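Local coordinates for 2,3,4,5-tetrahydropyridine-2,6-dicarboxylate N-succinyltransferase (Campylobacter jejuni, PDB 2RIJ), which probably catalyses the succinyl-CoA-dependent conversion of tetrahydrodipicolinate into N-succinyl-L-2-amino-6-oxopimelate, a step of lysine biosynthesis through diaminopimelate, at residues A[28-33]-A[110-115]; A[57-62]-A[95-100]. One frame throughout, in Å; residues are numbered along the deposited sequence.

Contact 1 of 2, residues A[28-33]-A[110-115]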
ATOM      1  N   PHE A  28     -13.292  55.470  19.296  1.00 23.79           N
ATOM      2  CA  PHE A  28     -13.136  56.738  18.605  1.00 24.10           C
ATOM      3  C   PHE A  28     -11.684  57.171  18.404  1.00 21.77           C
ATOM      4  O   PHE A  28     -10.757  56.783  19.131  1.00 22.81           O
ATOM      5  CB  PHE A  28     -13.935  57.861  19.307  1.00 22.57           C
ATOM      6  CG  PHE A  28     -13.328  58.339  20.598  1.00 22.74           C
ATOM      7  CD1 PHE A  28     -13.598  57.687  21.798  1.00 23.64           C
ATOM      8  CD2 PHE A  28     -12.493  59.467  20.625  1.00 25.59           C
ATOM      9  CE1 PHE A  28     -13.029  58.129  22.991  1.00 25.11           C
ATOM     10  CE2 PHE A  28     -11.911  59.902  21.808  1.00 27.95           C
ATOM     11  CZ  PHE A  28     -12.206  59.252  22.997  1.00 26.32           C
ATOM     12  N   GLY A  29     -11.515  58.031  17.419  1.00 23.45           N
ATOM     13  CA  GLY A  29     -10.294  58.756  17.222  1.00 23.62           C
ATOM     14  C   GLY A  29     -10.428  59.783  16.123  1.00 22.59           C
ATOM     15  O   GLY A  29     -11.502  59.952  15.542  1.00 24.33           O
ATOM     16  N   ILE A  30      -9.325  60.474  15.868  1.00 21.58           N
ATOM     17  CA  ILE A  30      -9.215  61.452  14.809  1.00 22.06           C
ATOM     18  C   ILE A  30      -8.220  60.956  13.747  1.00 20.50           C
ATOM     19  O   ILE A  30      -7.050  60.658  14.048  1.00 20.61           O
ATOM     20  CB  ILE A  30      -8.788  62.849  15.359  1.00 22.56           C
ATOM     21  CG1 ILE A  30      -9.818  63.400  16.325  1.00 25.97           C
ATOM     22  CG2 ILE A  30      -8.556  63.858  14.215  1.00 20.78           C
ATOM     23  CD1 ILE A  30      -9.308  64.681  17.099  1.00 23.24           C
ATOM     24  N   ALA A  31      -8.684  60.915  12.513  1.00 21.49           N
ATOM     25  CA  ALA A  31      -7.901  60.498  11.379  1.00 23.10           C
ATOM     26  C   ALA A  31      -7.457  61.647  10.483  1.00 23.89           C
ATOM     27  O   ALA A  31      -8.209  62.579  10.254  1.00 23.72           O
ATOM     28  CB  ALA A  31      -8.710  59.518  10.545  1.00 22.41           C
ATOM     29  N   ARG A  32      -6.231  61.572   9.964  1.00 23.92           N
ATOM     30  CA  ARG A  32      -5.812  62.383   8.840  1.00 21.00           C
ATOM     31  C   ARG A  32      -6.179  61.596   7.602  1.00 22.75           C
ATOM     32  O   ARG A  32      -5.825  60.405   7.470  1.00 24.80           O
ATOM     33  CB  ARG A  32      -4.304  62.648   8.869  1.00 24.31           C
ATOM     34  CG  ARG A  32      -3.823  63.525   7.751  1.00 23.24           C
ATOM     35  CD  ARG A  32      -2.269  63.630   7.657  1.00 26.03           C
ATOM     36  NE  ARG A  32      -1.649  62.305   7.560  1.00 26.84           N
ATOM     37  CZ  ARG A  32      -1.674  61.531   6.475  1.00 26.01           C
ATOM     38  NH1 ARG A  32      -2.275  61.899   5.369  1.00 24.76           N
ATOM     39  NH2 ARG A  32      -1.098  60.332   6.519  1.00 28.73           N
ATOM     40  N   LEU A  33      -6.888  62.230   6.669  1.00 22.37           N
ATOM     41  CA  LEU A  33      -7.368  61.552   5.475  1.00 22.72           C
ATOM     42  C   LEU A  33      -6.533  61.846   4.223  1.00 25.49           C
ATOM     43  O   LEU A  33      -6.075  62.971   4.020  1.00 24.53           O
ATOM     44  CB  LEU A  33      -8.810  61.936   5.171  1.00 24.14           C
ATOM     45  CG  LEU A  33      -9.846  61.817   6.295  1.00 25.59           C
ATOM     46  CD1 LEU A  33     -11.219  62.275   5.705  1.00 27.67           C
ATOM     47  CD2 LEU A  33      -9.904  60.460   6.930  1.00 23.85           C
ATOM     48  N   ASP A 110      -3.093  66.360  23.834  1.00 28.20           N
ATOM     49  CA  ASP A 110      -1.877  66.606  23.040  1.00 28.58           C
ATOM     50  C   ASP A 110      -2.126  66.521  21.531  1.00 27.35           C
ATOM     51  O   ASP A 110      -1.533  67.250  20.746  1.00 26.35           O
ATOM     52  CB  ASP A 110      -0.767  65.607  23.393  1.00 30.59           C
ATOM     53  CG  ASP A 110      -0.313  65.684  24.856  1.00 37.16           C
ATOM     54  OD1 ASP A 110      -0.417  66.759  25.484  1.00 41.49           O
ATOM     55  OD2 ASP A 110       0.127  64.634  25.390  1.00 46.10           O
ATOM     56  N   LEU A 111      -2.945  65.557  21.123  1.00 27.22           N
ATOM     57  CA  LEU A 111      -3.240  65.350  19.716  1.00 26.28           C
ATOM     58  C   LEU A 111      -3.937  66.595  19.148  1.00 23.61           C
ATOM     59  O   LEU A 111      -3.592  67.060  18.070  1.00 25.28           O
ATOM     60  CB  LEU A 111      -4.117  64.085  19.513  1.00 24.10           C
ATOM     61  CG  LEU A 111      -4.431  63.795  18.021  1.00 27.69           C
ATOM     62  CD1 LEU A 111      -3.156  63.272  17.324  1.00 23.62           C
ATOM     63  CD2 LEU A 111      -5.584  62.818  17.892  1.00 26.98           C
ATOM     64  N   LEU A 112      -4.924  67.123  19.883  1.00 23.77           N
ATOM     65  CA  LEU A 112      -5.626  68.354  19.463  1.00 25.95           C
ATOM     66  C   LEU A 112      -4.675  69.561  19.320  1.00 25.28           C
ATOM     67  O   LEU A 112      -4.767  70.322  18.370  1.00 23.80           O
ATOM     68  CB  LEU A 112      -6.745  68.690  20.455  1.00 26.01           C
ATOM     69  CG  LEU A 112      -7.975  67.771  20.407  1.00 27.45           C
ATOM     70  CD1 LEU A 112      -8.830  68.027  21.591  1.00 25.14           C
ATOM     71  CD2 LEU A 112      -8.813  67.930  19.121  1.00 24.41           C
ATOM     72  N   LYS A 113      -3.736  69.707  20.247  1.00 24.78           N
ATOM     73  CA  LYS A 113      -2.747  70.784  20.130  1.00 25.63           C
ATOM     74  C   LYS A 113      -2.003  70.627  18.813  1.00 25.15           C
ATOM     75  O   LYS A 113      -1.758  71.605  18.100  1.00 25.86           O
ATOM     76  CB  LYS A 113      -1.761  70.739  21.281  1.00 25.34           C
ATOM     77  CG  LYS A 113      -2.369  71.058  22.604  1.00 25.43           C
ATOM     78  CD  LYS A 113      -1.356  70.830  23.709  1.00 35.56           C
ATOM     79  CE  LYS A 113      -1.998  70.996  25.071  1.00 37.71           C
ATOM     80  NZ  LYS A 113      -0.984  71.087  26.156  1.00 39.08           N
ATOM     81  N   ILE A 114      -1.646  69.392  18.484  1.00 25.91           N
ATOM     82  CA  ILE A 114      -0.890  69.112  17.248  1.00 26.46           C
ATOM     83  C   ILE A 114      -1.727  69.388  16.003  1.00 26.88           C
ATOM     84  O   ILE A 114      -1.263  70.020  15.078  1.00 26.86           O
ATOM     85  CB  ILE A 114      -0.337  67.651  17.223  1.00 26.93           C
ATOM     86  CG1 ILE A 114       0.854  67.517  18.171  1.00 29.31           C
ATOM     87  CG2 ILE A 114       0.125  67.261  15.802  1.00 25.67           C
ATOM     88  CD1 ILE A 114       1.154  66.084  18.683  1.00 27.90           C
ATOM     89  N   ILE A 115      -2.979  68.936  16.006  1.00 27.81           N
ATOM     90  CA  ILE A 115      -3.859  69.145  14.870  1.00 29.09           C
ATOM     91  C   ILE A 115      -4.107  70.651  14.663  1.00 29.63           C
ATOM     92  O   ILE A 115      -4.093  71.120  13.536  1.00 29.06           O
ATOM     93  CB  ILE A 115      -5.178  68.375  15.050  1.00 31.00           C
ATOM     94  CG1 ILE A 115      -4.918  66.866  14.931  1.00 30.57           C
ATOM     95  CG2 ILE A 115      -6.231  68.806  14.025  1.00 26.65           C
ATOM     96  CD1 ILE A 115      -6.116  66.039  15.400  1.00 31.77           C
TER
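I30 meets three side chains of helix 107-117, touching L111 with CB, L112 with CD1 and I115 with both its terminal methyls. Its CB points at the helix. The longer branch, with CG1 anti to the carbonyl carbon (chi1 -62°) and then extended, carries CD1 to CD2 of L112 at 3.9 Å; the two side chains cross there at about a right angle. The shorter branch ends in CG2, which presses on I115 CD1 at 3.5 Å, a tight fit for two methyl groups. I115 meets I30 on a slant, and its CD1 also lies 3.9 Å from I30 CD1, so that a single methyl touches both branch ends. L111 reaches the root of the side chain instead, its CD2 4.1 Å from I30 CB. All four residues are buried, and the contact is purely apolar. The axes of strand and helix segments run 23° from parallel and 10.7 Å apart at their closest, a gap filled by I30 from the strand and by L111, L112 and I115 from the helix. Strand 27-35 pairs with strand 124-129 through G29 and A31, and helix 107-117 lies on the face of this antiparallel sheet to which I30 points. Helix 87-96 packs on L112 and I115, while M192 of a second subunit packs on L111 and I115.

Contact 2 of 2, residues A[57-62]-A[95-100]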
ATOM      1  N   PHE A  57     -14.160  58.490  27.729  1.00 25.17           N
ATOM      2  CA  PHE A  57     -15.486  58.857  27.237  1.00 26.05           C
ATOM      3  C   PHE A  57     -15.712  60.374  27.358  1.00 26.70           C
ATOM      4  O   PHE A  57     -16.415  60.941  26.544  1.00 25.89           O
ATOM      5  CB  PHE A  57     -16.588  58.102  27.959  1.00 26.82           C
ATOM      6  CG  PHE A  57     -16.511  56.614  27.819  1.00 27.95           C
ATOM      7  CD1 PHE A  57     -16.853  55.987  26.624  1.00 27.37           C
ATOM      8  CD2 PHE A  57     -16.103  55.829  28.881  1.00 32.55           C
ATOM      9  CE1 PHE A  57     -16.780  54.625  26.498  1.00 26.35           C
ATOM     10  CE2 PHE A  57     -16.038  54.446  28.751  1.00 32.04           C
ATOM     11  CZ  PHE A  57     -16.389  53.851  27.554  1.00 28.02           C
ATOM     12  N   GLY A  58     -15.108  61.005  28.364  1.00 26.82           N
ATOM     13  CA  GLY A  58     -15.162  62.467  28.514  1.00 28.37           C
ATOM     14  C   GLY A  58     -14.599  63.183  27.298  1.00 27.91           C
ATOM     15  O   GLY A  58     -15.192  64.123  26.775  1.00 28.26           O
ATOM     16  N   SER A  59     -13.470  62.697  26.799  1.00 29.60           N
ATOM     17  CA  SER A  59     -12.844  63.275  25.620  1.00 26.58           C
ATOM     18  C   SER A  59     -13.739  63.142  24.393  1.00 25.81           C
ATOM     19  O   SER A  59     -13.882  64.082  23.635  1.00 27.03           O
ATOM     20  CB  SER A  59     -11.418  62.703  25.399  1.00 28.04           C
ATOM     21  OG  SER A  59     -10.601  62.905  26.565  1.00 36.21           O
ATOM     22  N   ALA A  60     -14.392  61.993  24.235  1.00 25.55           N
ATOM     23  CA  ALA A  60     -15.334  61.757  23.138  1.00 24.09           C
ATOM     24  C   ALA A  60     -16.530  62.734  23.252  1.00 23.27           C
ATOM     25  O   ALA A  60     -16.962  63.301  22.266  1.00 25.09           O
ATOM     26  CB  ALA A  60     -15.814  60.302  23.176  1.00 22.28           C
ATOM     27  N   ALA A  61     -17.001  62.965  24.470  1.00 22.31           N
ATOM     28  CA  ALA A  61     -18.142  63.855  24.736  1.00 23.79           C
ATOM     29  C   ALA A  61     -17.812  65.281  24.285  1.00 23.84           C
ATOM     30  O   ALA A  61     -18.645  65.927  23.651  1.00 22.24           O
ATOM     31  CB  ALA A  61     -18.507  63.846  26.212  1.00 20.21           C
ATOM     32  N   ILE A  62     -16.586  65.739  24.590  1.00 22.80           N
ATOM     33  CA  ILE A  62     -16.136  67.089  24.222  1.00 24.83           C
ATOM     34  C   ILE A  62     -16.125  67.208  22.708  1.00 23.75           C
ATOM     35  O   ILE A  62     -16.572  68.195  22.193  1.00 22.69           O
ATOM     36  CB  ILE A  62     -14.730  67.458  24.809  1.00 24.27           C
ATOM     37  CG1 ILE A  62     -14.744  67.515  26.348  1.00 24.81           C
ATOM     38  CG2 ILE A  62     -14.219  68.767  24.222  1.00 24.05           C
ATOM     39  CD1 ILE A  62     -15.877  68.405  26.969  1.00 23.42           C
ATOM     40  N   SER A  95     -10.552  74.591  24.503  1.00 27.13           N
ATOM     41  CA  SER A  95     -11.052  75.466  25.548  1.00 30.04           C
ATOM     42  C   SER A  95     -11.761  74.674  26.671  1.00 27.34           C
ATOM     43  O   SER A  95     -11.591  74.994  27.848  1.00 27.32           O
ATOM     44  CB  SER A  95     -11.917  76.594  24.968  1.00 33.50           C
ATOM     45  OG  SER A  95     -13.201  76.151  24.604  1.00 45.26           O
ATOM     46  N   CYS A  96     -12.521  73.632  26.316  1.00 27.97           N
ATOM     47  CA  CYS A  96     -13.132  72.742  27.326  1.00 28.45           C
ATOM     48  C   CYS A  96     -12.057  72.027  28.132  1.00 26.77           C
ATOM     49  O   CYS A  96     -12.248  71.746  29.305  1.00 26.45           O
ATOM     50  CB  CYS A  96     -13.996  71.673  26.672  1.00 24.94           C
ATOM     51  SG  CYS A  96     -15.402  72.314  25.802  1.00 26.87           S
ATOM     52  N   PHE A  97     -10.916  71.772  27.503  1.00 24.22           N
ATOM     53  CA  PHE A  97      -9.802  71.118  28.188  1.00 23.66           C
ATOM     54  C   PHE A  97      -8.862  72.067  28.934  1.00 24.89           C
ATOM     55  O   PHE A  97      -7.813  71.643  29.420  1.00 22.32           O
ATOM     56  CB  PHE A  97      -8.963  70.348  27.180  1.00 22.85           C
ATOM     57  CG  PHE A  97      -9.596  69.066  26.682  1.00 23.21           C
ATOM     58  CD1 PHE A  97      -9.939  68.042  27.571  1.00 25.90           C
ATOM     59  CD2 PHE A  97      -9.730  68.828  25.312  1.00 29.39           C
ATOM     60  CE1 PHE A  97     -10.448  66.833  27.107  1.00 26.65           C
ATOM     61  CE2 PHE A  97     -10.264  67.611  24.846  1.00 30.46           C
ATOM     62  CZ  PHE A  97     -10.620  66.629  25.745  1.00 23.74           C
ATOM     63  N   LYS A  98      -9.220  73.336  29.007  1.00 27.66           N
ATOM     64  CA  LYS A  98      -8.393  74.342  29.676  1.00 28.64           C
ATOM     65  C   LYS A  98      -7.754  73.885  31.000  1.00 28.04           C
ATOM     66  O   LYS A  98      -6.545  74.036  31.147  1.00 27.82           O
ATOM     67  CB  LYS A  98      -9.182  75.630  29.852  1.00 29.77           C
ATOM     68  CG  LYS A  98      -8.420  76.792  30.495  1.00 30.30           C
ATOM     69  CD  LYS A  98      -9.320  78.027  30.466  1.00 36.32           C
ATOM     70  CE  LYS A  98      -8.888  79.119  31.459  1.00 52.25           C
ATOM     71  NZ  LYS A  98      -9.234  78.828  32.897  1.00 54.71           N
ATOM     72  N   PRO A  99      -8.526  73.271  31.931  1.00 27.22           N
ATOM     73  CA  PRO A  99      -7.898  72.843  33.197  1.00 28.61           C
ATOM     74  C   PRO A  99      -6.700  71.873  33.077  1.00 29.98           C
ATOM     75  O   PRO A  99      -5.945  71.715  34.032  1.00 29.84           O
ATOM     76  CB  PRO A  99      -9.048  72.179  33.944  1.00 29.94           C
ATOM     77  CG  PRO A  99     -10.272  72.695  33.328  1.00 32.38           C
ATOM     78  CD  PRO A  99      -9.960  72.920  31.904  1.00 27.35           C
ATOM     79  N   PHE A 100      -6.522  71.238  31.916  1.00 27.88           N
ATOM     80  CA  PHE A 100      -5.487  70.218  31.728  1.00 28.64           C
ATOM     81  C   PHE A 100      -4.313  70.683  30.883  1.00 29.18           C
ATOM     82  O   PHE A 100      -3.362  69.936  30.715  1.00 28.41           O
ATOM     83  CB  PHE A 100      -6.074  69.013  30.971  1.00 28.89           C
ATOM     84  CG  PHE A 100      -7.226  68.347  31.657  1.00 29.89           C
ATOM     85  CD1 PHE A 100      -7.004  67.355  32.610  1.00 32.61           C
ATOM     86  CD2 PHE A 100      -8.539  68.688  31.343  1.00 27.97           C
ATOM     87  CE1 PHE A 100      -8.078  66.747  33.223  1.00 32.19           C
ATOM     88  CE2 PHE A 100      -9.608  68.079  31.950  1.00 30.77           C
ATOM     89  CZ  PHE A 100      -9.394  67.119  32.884  1.00 31.20           C
TER
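With chi1 at -64°, I62 sets CG1 anti to its carbonyl carbon and CG2 anti to its backbone N; a second turn (chi2 -51°) folds CD1 back, so that two methyls, CG2 and CD1, face C96 together. Both rest against C96 CB from the same side, I62 CG2 at 3.8 Å and I62 CD1 at 3.8 Å. The thiol takes part as well: C96 SG stands 4.1 Å from each of the same two methyls, so the cysteine side chain presents both its atoms to them. C96 is the final residue of helix 87-96, and F97 is the first to leave helical backbone angles. The F97 side chain leaves the backbone with CG beside its own N, and the far end of its ring reaches helix 57-69. There CZ comes 3.8 Å from S59 OG, which lies at the ring edge, near the plane of the ring. S59 CB adds a contact of 4.0 Å to the same F97 CZ. I62 CG2 approaches the ring obliquely, 4.2 Å from F97 CE2, and thereby touches both partners of the other segment. S59 OG hydrogen-bonds a citrate molecule, probably from the crystallisation liquor. L12 of helix 6-17 packs against both I62 and C96, while I109 and L112 of helix 107-117 lie against F97. The C-terminal end of helix 87-96 and the turn after it thus pack on the first turns of helix 57-69, within the N-terminal domain of this tetrahydrodipicolinate N-succinyltransferase and away from its predicted active site.

In the fold
Contacts 1 and 2 lie on the same side of the chain's centre, with their own centres 14 Å apart, and contact 2 is nested within the loop of chain that contact 1 closes. They meet directly. L112 of contact 1 brings CD1 to 3.6 Å from F97 CE2 of contact 2. F28, on strand 27-35, packs its CE1 3.5 Å from A60 CB on helix 57-69, and F28 CZ lies 4.3 Å from S59 CB. These pairs join strand 27-35, helix 57-69, helix 107-117 and the end of helix 87-96 in the N-terminal region. The citrate bound by S59 belongs to contact 2; both contacts lie away from the predicted catalytic and succinyl-CoA-binding residues.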